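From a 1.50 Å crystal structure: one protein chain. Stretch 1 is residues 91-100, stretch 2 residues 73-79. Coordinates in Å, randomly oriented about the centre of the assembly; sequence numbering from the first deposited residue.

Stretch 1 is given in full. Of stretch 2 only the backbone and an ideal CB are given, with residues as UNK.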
# COMPACT_ATOMS: atom_id res chain seq x y z
N GLU C 91 18.52 11.50 -20.16
CA GLU C 91 18.97 12.41 -19.11
C GLU C 91 19.41 11.62 -17.88
O GLU C 91 20.41 11.97 -17.25
CB GLU C 91 17.87 13.41 -18.75
CG GLU C 91 18.27 14.46 -17.71
CD GLU C 91 19.19 15.54 -18.27
OE1 GLU C 91 19.09 15.87 -19.47
OE2 GLU C 91 20.00 16.08 -17.49
N PHE C 92 18.69 10.55 -17.54
CA PHE C 92 19.11 9.71 -16.42
C PHE C 92 20.52 9.17 -16.65
O PHE C 92 21.36 9.20 -15.75
CB PHE C 92 18.12 8.58 -16.22
CG PHE C 92 18.53 7.58 -15.18
CD1 PHE C 92 19.42 6.57 -15.47
CD2 PHE C 92 18.01 7.66 -13.89
CE1 PHE C 92 19.78 5.65 -14.52
CE2 PHE C 92 18.36 6.74 -12.94
CZ PHE C 92 19.25 5.74 -13.23
N LYS C 93 20.77 8.64 -17.84
CA LYS C 93 22.08 8.05 -18.10
C LYS C 93 23.18 9.10 -18.05
O LYS C 93 24.28 8.83 -17.55
CB LYS C 93 22.05 7.34 -19.46
CG LYS C 93 21.23 6.07 -19.42
CD LYS C 93 21.32 5.34 -20.75
CE LYS C 93 21.24 3.84 -20.58
NZ LYS C 93 21.59 3.11 -21.84
N LYS C 94 22.91 10.31 -18.55
CA LYS C 94 23.87 11.40 -18.45
C LYS C 94 24.20 11.72 -17.00
O LYS C 94 25.38 11.87 -16.65
CB LYS C 94 23.34 12.66 -19.16
CG LYS C 94 24.11 13.97 -18.84
CD LYS C 94 23.33 15.25 -19.21
CE LYS C 94 23.18 15.41 -20.72
NZ LYS C 94 22.82 16.82 -21.09
N ARG C 95 23.17 11.87 -16.15
CA ARG C 95 23.42 12.19 -14.75
C ARG C 95 24.19 11.07 -14.07
O ARG C 95 25.06 11.32 -13.22
CB ARG C 95 22.10 12.45 -14.02
CG ARG C 95 21.32 13.64 -14.57
CD ARG C 95 21.96 14.96 -14.24
NE ARG C 95 21.28 16.02 -14.97
CZ ARG C 95 21.38 17.32 -14.70
NH1 ARG C 95 22.15 17.75 -13.71
NH2 ARG C 95 20.70 18.19 -15.43
N ASN C 96 23.88 9.82 -14.42
CA ASN C 96 24.57 8.69 -13.81
C ASN C 96 26.04 8.67 -14.21
O ASN C 96 26.91 8.41 -13.39
CB ASN C 96 23.87 7.39 -14.17
CG ASN C 96 23.96 6.36 -13.06
OD1 ASN C 96 23.97 6.70 -11.88
ND2 ASN C 96 24.02 5.10 -13.44
N GLN C 97 26.33 8.96 -15.48
CA GLN C 97 27.73 9.02 -15.92
C GLN C 97 28.50 10.08 -15.13
O GLN C 97 29.64 9.83 -14.70
CB GLN C 97 27.80 9.30 -17.42
CG GLN C 97 29.21 9.59 -17.94
CD GLN C 97 29.20 9.99 -19.40
OE1 GLN C 97 28.30 9.62 -20.15
NE2 GLN C 97 30.20 10.77 -19.80
N ASP C 98 27.89 11.25 -14.92
CA ASP C 98 28.50 12.34 -14.15
C ASP C 98 28.86 11.91 -12.73
O ASP C 98 29.83 12.40 -12.15
CB ASP C 98 27.53 13.52 -14.07
CG ASP C 98 27.97 14.72 -14.85
OD1 ASP C 98 29.04 14.69 -15.50
OD2 ASP C 98 27.22 15.72 -14.81
N LEU C 99 28.03 11.06 -12.12
CA LEU C 99 28.25 10.69 -10.73
C LEU C 99 29.45 9.77 -10.57
O LEU C 99 30.05 9.73 -9.48
CB LEU C 99 27.00 10.03 -10.15
CG LEU C 99 25.75 10.87 -9.91
CD1 LEU C 99 24.64 9.95 -9.47
CD2 LEU C 99 25.99 11.93 -8.84
N ALA C 100 29.81 9.04 -11.61
CA ALA C 100 30.79 7.97 -11.47
C ALA C 100 32.15 8.51 -11.05
O ALA C 100 32.90 7.81 -10.35
CB ALA C 100 30.92 7.20 -12.78
N UNK C 73 20.19 15.48 -3.91
CA UNK C 73 19.23 16.08 -4.82
C UNK C 73 19.27 15.41 -6.18
O UNK C 73 18.23 15.11 -6.77
CB UNK C 73 19.50 17.58 -4.96
N UNK C 74 20.47 15.16 -6.69
CA UNK C 74 20.62 14.53 -8.00
C UNK C 74 20.02 13.13 -7.97
O UNK C 74 19.27 12.74 -8.88
CB UNK C 74 22.09 14.47 -8.41
N UNK C 75 20.34 12.33 -6.95
CA UNK C 75 19.84 10.95 -6.91
C UNK C 75 18.32 10.90 -6.78
O UNK C 75 17.66 10.07 -7.42
CB UNK C 75 20.48 10.19 -5.75
N UNK C 76 17.75 11.79 -5.96
CA UNK C 76 16.31 11.86 -5.82
C UNK C 76 15.65 12.23 -7.14
O UNK C 76 14.70 11.58 -7.58
CB UNK C 76 15.93 12.87 -4.73
N UNK C 77 16.21 13.23 -7.82
CA UNK C 77 15.64 13.64 -9.10
C UNK C 77 15.85 12.59 -10.18
O UNK C 77 15.04 12.50 -11.09
CB UNK C 77 16.25 14.97 -9.55
N UNK C 78 16.89 11.77 -10.07
CA UNK C 78 17.04 10.64 -10.98
C UNK C 78 15.94 9.58 -10.79
O UNK C 78 15.50 8.95 -11.77
CB UNK C 78 18.42 10.00 -10.78
N UNK C 79 15.50 9.35 -9.54
CA UNK C 79 14.30 8.56 -9.31
C UNK C 79 13.13 9.14 -10.10
O UNK C 79 12.39 8.41 -10.76
CB UNK C 79 13.97 8.51 -7.82

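Stretch 2 is helical throughout, and its axis runs nearly antiparallel to that of stretch 1, at 156° with a closest approach of 10.3 Å. Position numbers therefore rise along stretch 2 as it passes from the Leu99 end of stretch 1 toward Phe92.

At position 73 no atom of stretch 1 lies within 5.5 Å of the ideal CB. The contact sets no preference beyond helix compatibility (phi/psi -62/-44), and many residues would do. The deposited residue is Thr73, which makes no contact with stretch 1.

Position 74 differs: CA-to-CB points toward stretch 1, and the ideal CB is 4.7 Å from Leu99 CD2. The neighbouring surface is a leucine methyl, so a medium-sized aliphatic such as valine, isoleucine or leucine would suit, and methionine could also fit. It is Ile74, chi1 m and chi2 t, with CG2 placed 4.1 Å from Leu99 CD2.

At position 75 CA-to-CB points sideways, and nothing of stretch 1 approaches the ideal CB within 5.5 Å. A short side chain would miss the partner, whereas a longer apolar one could swing back to Leu99. Leu75 does this: its end comes nearer than its CA-to-CB direction suggests, and CD2 lies 3.7 Å from Leu99 CD1.

The ideal CB atoms at positions 76 and 77 have no stretch 1 atom within 5.5 Å, which leaves both choices open to small, polar or larger residues. They are Thr76 and Ser77, both without contact to stretch 1.

Position 78 carries the strongest constraint. The CA of position 78 is 5.9 Å from Phe92 CA, the closest register pair, and CA-to-CB points toward stretch 1. The ideal CB is 3.9 Å from Phe92 CE2 and 5.5 Å from Arg95 CB, and the way ahead is lined by Phe92, Arg95, Asn96 and Leu99. A long, flexible apolar chain suits this hole; leucine is plausible, methionine reaches deeper. The residue is Met78, deposited as selenomethionine, with chi angles m, t, p. Its side chain is a knob in that four-residue hole. SE lies 3.7 Å from Leu99 CD1 and 3.8 Å from Arg95 CB. The chi3 turn carries CE over one face of the Phe92 ring, 3.8 Å from the centroid and 17° off the normal, a CH-pi contact. CE also comes 3.4 Å from Asn96 OD1.

At position 79 CA-to-CB points away from stretch 1, so a polar or charged residue is acceptable. It is Asp79, whose carboxylate is hydrogen-bonded elsewhere in the structure.

Stretch 2 (73-79) TILTSMD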
# COMPACT_ATOMS: atom_id res chain seq x y z
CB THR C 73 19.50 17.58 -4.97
OG1 THR C 73 19.17 18.23 -3.74
CG2 THR C 73 18.70 18.18 -6.12
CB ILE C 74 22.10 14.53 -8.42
CG1 ILE C 74 22.58 15.96 -8.70
CG2 ILE C 74 22.36 13.64 -9.67
CD1 ILE C 74 24.12 16.11 -8.71
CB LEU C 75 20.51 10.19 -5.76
CG LEU C 75 21.98 9.83 -6.00
CD1 LEU C 75 22.61 9.37 -4.70
CD2 LEU C 75 22.14 8.72 -7.06
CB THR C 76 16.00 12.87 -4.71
OG1 THR C 76 16.48 12.35 -3.47
CG2 THR C 76 14.50 13.16 -4.61
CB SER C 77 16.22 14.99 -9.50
OG SER C 77 15.60 16.01 -8.73
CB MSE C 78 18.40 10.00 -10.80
CG MSE C 78 19.48 10.90 -11.40
SE MSE C 78 21.27 10.29 -11.02
CE MSE C 78 21.27 8.71 -12.14
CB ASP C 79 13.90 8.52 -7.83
CG ASP C 79 14.68 7.54 -6.98
OD1 ASP C 79 15.50 6.73 -7.47
OD2 ASP C 79 14.44 7.55 -5.75
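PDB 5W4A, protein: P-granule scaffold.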